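Local coordinates for protein HIAXHD3 (Humicola insolens, PDB 3ZXK) that probably removes alpha-L-arabinofuranosyl side chains from xylan as a family 43 glycoside hydrolase, an enzyme whose active site has been a target for engineering endo-xylanase activity, at residues Y228-P240 with D285-G299. Numbering follows the deposited sequence.
Sequences YEARTLVSRIQGP and DGWPEVVTDSQGRWG
Arg-231 lies flat over one face of the Trp-287 indole, and the pair illustrates how two propeller blades can be joined mainly by side chains and bridging waters, with one direct backbone hydrogen bond and no strand pairing. The guanidinium and ring planes are 8° apart with centres separated by 3.5 Å, a cation-pi stack that CD extends as a CH-pi contact. With CG anti to the carbonyl carbon (chi1 -72°), the extended chain carries CD and then the guanidinium across the indole. NH2 forms a salt bridge with Asp-285 OD2 at 2.8 Å, approaching from above a carboxylate turned 66° from the guanidinium, while water 1 links NH1 to Glu-289 OE2. An alanine in place of Trp-287 would probably leave the guanidinium without its flat support, free to swing from Asp-285. Farther along, Val-290 CG2 meets Leu-233 CD1 and Val-234 CG1; water 3 donates to Thr-232 O and Pro-288 O, and water 4 joins Leu-233 O to Val-290 N. Trp-298 N donates to Gln-238 O at 2.8 Å, and Pro-240 CD packs 3.6 Å from Trp-298 CD1. In the second shell, Thr-283 OG1 bonds both Asp-285 OD1 and Trp-287 N, Arg-281 NE pairs with Glu-289 OE1, and Asp-293 OD1 accepts from Gln-295 N (an Asx turn) and, from the opposite face, Arg-297 N. Strands 228-232 and 234-235 pair with 213-219 across a beta bulge, whereas outermost strand 288-290 pairs with 273-282, so the contact spans neighbouring blades of the five-bladed GH43 propeller.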
loop_
_atom_site.group_PDB
_atom_site.type_symbol
_atom_site.label_atom_id
_atom_site.label_comp_id
_atom_site.label_asym_id
_atom_site.label_seq_id
_atom_site.Cartn_x
_atom_site.Cartn_y
_atom_site.Cartn_z
ATOM N N TYR A 228 5.138 30.428 6.479
ATOM C CA TYR A 228 5.717 29.917 5.250
ATOM C C TYR A 228 5.169 30.632 4.050
ATOM O O TYR A 228 3.992 30.994 4.029
ATOM C CB TYR A 228 5.401 28.441 5.112
ATOM C CG TYR A 228 6.199 27.559 6.056
ATOM C CD1 TYR A 228 5.860 27.434 7.407
ATOM C CD2 TYR A 228 7.281 26.830 5.584
ATOM C CE1 TYR A 228 6.599 26.609 8.260
ATOM C CE2 TYR A 228 8.033 26.006 6.423
ATOM C CZ TYR A 228 7.699 25.907 7.762
ATOM O OH TYR A 228 8.433 25.076 8.592
ATOM N N GLU A 229 6.014 30.780 3.033
ATOM C CA GLU A 229 5.588 31.262 1.713
ATOM C C GLU A 229 5.714 30.127 0.695
ATOM O O GLU A 229 6.475 29.182 0.923
ATOM C CB GLU A 229 6.417 32.462 1.275
ATOM C CG GLU A 229 7.879 32.152 1.004
ATOM C CD GLU A 229 8.649 33.361 0.551
ATOM O OE1 GLU A 229 8.018 34.289 0.013
ATOM O OE2 GLU A 229 9.876 33.397 0.765
ATOM N N ALA A 230 4.974 30.215 -0.415
ATOM C CA ALA A 230 4.872 29.103 -1.373
ATOM C C ALA A 230 5.402 29.442 -2.765
ATOM O O ALA A 230 5.377 30.605 -3.182
ATOM C CB ALA A 230 3.425 28.635 -1.492
ATOM N N ARG A 231 5.869 28.405 -3.466
ATOM C CA ARG A 231 6.036 28.408 -4.918
ATOM C C ARG A 231 5.442 27.116 -5.442
ATOM O O ARG A 231 5.353 26.142 -4.731
ATOM C CB ARG A 231 7.513 28.424 -5.314
ATOM C CG ARG A 231 8.223 29.740 -5.065
ATOM C CD ARG A 231 9.534 29.808 -5.829
ATOM N NE ARG A 231 10.212 31.068 -5.542
ATOM C CZ ARG A 231 11.365 31.443 -6.079
ATOM N NH1 ARG A 231 11.975 30.653 -6.950
ATOM N NH2 ARG A 231 11.911 32.611 -5.737
ATOM N N THR A 232 5.062 27.106 -6.710
ATOM C CA THR A 232 4.594 25.882 -7.341
ATOM C C THR A 232 5.766 24.948 -7.624
ATOM O O THR A 232 6.816 25.376 -8.111
ATOM C CB THR A 232 3.852 26.239 -8.622
ATOM O OG1 THR A 232 2.694 27.008 -8.261
ATOM C CG2 THR A 232 3.432 24.969 -9.396
ATOM N N LEU A 233 5.608 23.680 -7.292
ATOM C CA LEU A 233 6.569 22.668 -7.735
ATOM C C LEU A 233 6.057 22.002 -9.023
ATOM O O LEU A 233 6.780 21.902 -10.032
ATOM C CB LEU A 233 6.810 21.643 -6.616
ATOM C CG LEU A 233 7.906 20.605 -6.835
ATOM C CD1 LEU A 233 9.268 21.259 -7.039
ATOM C CD2 LEU A 233 7.922 19.660 -5.647
ATOM N N VAL A 234 4.820 21.534 -8.997
ATOM C CA VAL A 234 4.160 21.102 -10.226
ATOM C C VAL A 234 2.711 21.530 -10.169
ATOM O O VAL A 234 2.096 21.563 -9.095
ATOM C CB VAL A 234 4.199 19.577 -10.496
ATOM C CG1 VAL A 234 5.615 19.066 -10.748
ATOM C CG2 VAL A 234 3.447 18.799 -9.418
ATOM N N SER A 235 2.140 21.827 -11.326
ATOM C CA SER A 235 0.700 22.083 -11.367
ATOM C C SER A 235 0.174 21.603 -12.687
ATOM O O SER A 235 0.545 22.141 -13.753
ATOM C CB SER A 235 0.394 23.564 -11.160
ATOM O OG SER A 235 -1.011 23.790 -11.172
ATOM N N ARG A 236 -0.650 20.561 -12.612
ATOM C CA ARG A 236 -1.267 19.935 -13.789
ATOM C C ARG A 236 -0.194 19.614 -14.830
ATOM O O ARG A 236 -0.394 19.835 -16.022
ATOM C CB ARG A 236 -2.365 20.839 -14.369
ATOM C CG ARG A 236 -3.478 21.137 -13.354
ATOM C CD ARG A 236 -4.660 21.917 -13.945
ATOM N NE ARG A 236 -5.429 21.097 -14.885
ATOM C CZ ARG A 236 -6.367 20.220 -14.543
ATOM N NH1 ARG A 236 -6.675 20.019 -13.261
ATOM N NH2 ARG A 236 -6.991 19.524 -15.495
ATOM N N ILE A 237 0.956 19.112 -14.368
ATOM C CA ILE A 237 2.034 18.687 -15.282
ATOM C C ILE A 237 1.590 17.462 -16.106
ATOM O O ILE A 237 0.886 16.595 -15.605
ATOM C CB ILE A 237 3.350 18.400 -14.524
ATOM C CG1 ILE A 237 4.562 18.480 -15.468
ATOM C CG2 ILE A 237 3.275 17.075 -13.762
ATOM C CD1 ILE A 237 5.892 18.443 -14.733
ATOM N N GLN A 238 1.973 17.423 -17.381
ATOM C CA GLN A 238 1.677 16.272 -18.232
ATOM C C GLN A 238 2.764 15.205 -18.103
ATOM O O GLN A 238 3.925 15.544 -17.874
ATOM C CB GLN A 238 1.505 16.711 -19.695
ATOM C CG GLN A 238 0.279 17.579 -19.949
ATOM C CD GLN A 238 -1.039 16.836 -19.735
ATOM O OE1 GLN A 238 -1.181 15.668 -20.117
ATOM N NE2 GLN A 238 -2.017 17.515 -19.129
ATOM N N GLY A 239 2.382 13.934 -18.256
ATOM C CA GLY A 239 3.311 12.796 -18.122
ATOM C C GLY A 239 3.524 12.380 -16.669
ATOM O O GLY A 239 3.099 13.058 -15.753
ATOM N N PRO A 240 4.212 11.263 -16.452
ATOM C CA PRO A 240 4.844 10.473 -17.488
ATOM C C PRO A 240 3.992 9.295 -17.965
ATOM O O PRO A 240 4.477 8.465 -18.735
ATOM C CB PRO A 240 6.093 9.945 -16.769
ATOM C CG PRO A 240 5.594 9.700 -15.372
ATOM C CD PRO A 240 4.692 10.885 -15.104
ATOM N N ASP A 285 18.198 31.353 -5.679
ATOM C CA ASP A 285 17.516 31.928 -4.510
ATOM C C ASP A 285 16.947 30.889 -3.507
ATOM O O ASP A 285 16.221 31.253 -2.577
ATOM C CB ASP A 285 16.519 33.069 -4.864
ATOM C CG ASP A 285 15.362 32.626 -5.746
ATOM O OD1 ASP A 285 15.245 31.424 -6.067
ATOM O OD2 ASP A 285 14.552 33.526 -6.126
ATOM N N GLY A 286 17.280 29.608 -3.696
ATOM C CA GLY A 286 17.023 28.578 -2.680
ATOM C C GLY A 286 15.702 27.839 -2.769
ATOM O O GLY A 286 15.149 27.430 -1.740
ATOM N N TRP A 287 15.219 27.605 -3.987
ATOM C CA TRP A 287 13.981 26.847 -4.172
ATOM C C TRP A 287 14.195 25.681 -5.090
ATOM O O TRP A 287 14.998 25.779 -6.021
ATOM C CB TRP A 287 12.926 27.746 -4.765
ATOM C CG TRP A 287 12.471 28.853 -3.870
ATOM C CD1 TRP A 287 13.042 30.101 -3.717
ATOM C CD2 TRP A 287 11.324 28.833 -2.976
ATOM N NE1 TRP A 287 12.320 30.862 -2.823
ATOM C CE2 TRP A 287 11.278 30.151 -2.334
ATOM C CE3 TRP A 287 10.333 27.894 -2.671
ATOM C CZ2 TRP A 287 10.274 30.498 -1.431
ATOM C CZ3 TRP A 287 9.339 28.250 -1.746
ATOM C CH2 TRP A 287 9.311 29.521 -1.139
ATOM N N PRO A 288 13.472 24.571 -4.870
ATOM C CA PRO A 288 13.628 23.428 -5.780
ATOM C C PRO A 288 12.683 23.530 -6.974
ATOM O O PRO A 288 11.589 24.083 -6.847
ATOM C CB PRO A 288 13.228 22.224 -4.910
ATOM C CG PRO A 288 12.222 22.788 -3.941
ATOM C CD PRO A 288 12.629 24.237 -3.701
ATOM N N GLU A 289 13.134 23.029 -8.122
ATOM C CA GLU A 289 12.310 22.957 -9.347
ATOM C C GLU A 289 12.457 21.604 -10.017
ATOM O O GLU A 289 13.560 21.046 -10.060
ATOM C CB GLU A 289 12.713 24.056 -10.345
ATOM C CG GLU A 289 12.360 25.460 -9.874
ATOM C CD GLU A 289 12.836 26.558 -10.820
ATOM O OE1 GLU A 289 13.700 26.281 -11.697
ATOM O OE2 GLU A 289 12.366 27.719 -10.683
ATOM N N VAL A 290 11.358 21.081 -10.564
ATOM C CA VAL A 290 11.408 19.817 -11.302
ATOM C C VAL A 290 12.123 20.013 -12.639
ATOM O O VAL A 290 11.844 20.970 -13.366
ATOM C CB VAL A 290 9.984 19.236 -11.492
ATOM C CG1 VAL A 290 9.964 18.103 -12.508
ATOM C CG2 VAL A 290 9.466 18.760 -10.149
ATOM N N VAL A 291 13.082 19.127 -12.918
ATOM C CA VAL A 291 13.701 19.049 -14.231
ATOM C C VAL A 291 12.751 18.253 -15.139
ATOM O O VAL A 291 12.522 17.067 -14.925
ATOM C CB VAL A 291 15.076 18.357 -14.123
ATOM C CG1 VAL A 291 15.729 18.186 -15.494
ATOM C CG2 VAL A 291 15.989 19.132 -13.162
ATOM N N THR A 292 12.199 18.932 -16.145
ATOM C CA THR A 292 11.251 18.322 -17.081
ATOM C C THR A 292 11.965 17.751 -18.299
ATOM O O THR A 292 13.185 17.925 -18.447
ATOM C CB THR A 292 10.224 19.361 -17.575
ATOM O OG1 THR A 292 10.901 20.368 -18.342
ATOM C CG2 THR A 292 9.471 20.003 -16.414
ATOM N N ASP A 293 11.219 17.051 -19.162
ATOM C CA ASP A 293 11.732 16.727 -20.498
ATOM C C ASP A 293 11.723 17.958 -21.403
ATOM O O ASP A 293 11.294 19.045 -20.983
ATOM C CB ASP A 293 11.027 15.505 -21.134
ATOM C CG ASP A 293 9.576 15.776 -21.554
ATOM O OD1 ASP A 293 9.124 16.947 -21.599
ATOM O OD2 ASP A 293 8.878 14.786 -21.865
ATOM N N SER A 294 12.181 17.793 -22.640
ATOM C CA SER A 294 12.312 18.936 -23.560
ATOM C C SER A 294 10.967 19.569 -23.940
ATOM O O SER A 294 10.925 20.680 -24.489
ATOM C CB SER A 294 13.103 18.542 -24.818
ATOM O OG SER A 294 12.428 17.532 -25.547
ATOM N N GLN A 295 9.878 18.854 -23.651
ATOM C CA GLN A 295 8.526 19.331 -23.911
ATOM C C GLN A 295 7.800 19.852 -22.655
ATOM O O GLN A 295 6.598 20.119 -22.700
ATOM C CB GLN A 295 7.697 18.211 -24.542
ATOM C CG GLN A 295 8.164 17.748 -25.921
ATOM C CD GLN A 295 7.308 16.613 -26.466
ATOM O OE1 GLN A 295 6.413 16.102 -25.780
ATOM N NE2 GLN A 295 7.572 16.214 -27.707
ATOM N N GLY A 296 8.509 19.980 -21.532
ATOM C CA GLY A 296 7.880 20.441 -20.297
ATOM C C GLY A 296 7.046 19.397 -19.569
ATOM O O GLY A 296 6.313 19.723 -18.652
ATOM N N ARG A 297 7.174 18.141 -19.971
ATOM C CA ARG A 297 6.473 17.048 -19.312
ATOM C C ARG A 297 7.337 16.441 -18.212
ATOM O O ARG A 297 8.553 16.606 -18.199
ATOM C CB ARG A 297 6.097 15.966 -20.327
ATOM C CG ARG A 297 5.241 16.468 -21.472
ATOM C CD ARG A 297 5.108 15.425 -22.574
ATOM N NE ARG A 297 4.272 14.311 -22.134
ATOM C CZ ARG A 297 2.946 14.246 -22.290
ATOM N NH1 ARG A 297 2.284 15.235 -22.882
ATOM N NH2 ARG A 297 2.284 13.184 -21.846
ATOM N N TRP A 298 6.692 15.765 -17.273
ATOM C CA TRP A 298 7.388 14.857 -16.379
ATOM C C TRP A 298 7.905 13.751 -17.250
ATOM O O TRP A 298 7.137 13.058 -17.920
ATOM C CB TRP A 298 6.422 14.320 -15.334
ATOM C CG TRP A 298 7.094 13.588 -14.204
ATOM C CD1 TRP A 298 7.882 12.440 -14.266
ATOM C CD2 TRP A 298 7.014 13.926 -12.794
ATOM N NE1 TRP A 298 8.301 12.077 -13.011
ATOM C CE2 TRP A 298 7.784 12.920 -12.078
ATOM C CE3 TRP A 298 6.376 14.930 -12.068
ATOM C CZ2 TRP A 298 7.944 12.962 -10.686
ATOM C CZ3 TRP A 298 6.535 14.967 -10.679
ATOM C CH2 TRP A 298 7.300 14.007 -10.005
ATOM N N GLY A 299 9.214 13.594 -17.288
ATOM C CA GLY A 299 9.842 12.722 -18.279
ATOM C C GLY A 299 9.547 11.246 -18.094
ATOM O O GLY A 299 9.404 10.754 -16.970
HETATM O O HOH W 1 11.310 28.133 -8.175
HETATM O O HOH W 2 13.960 32.690 -8.640
HETATM O O HOH W 3 9.765 26.068 -7.060
HETATM O O HOH W 4 9.192 23.047 -10.585
HETATM O O HOH W 5 3.536 19.500 -18.702
#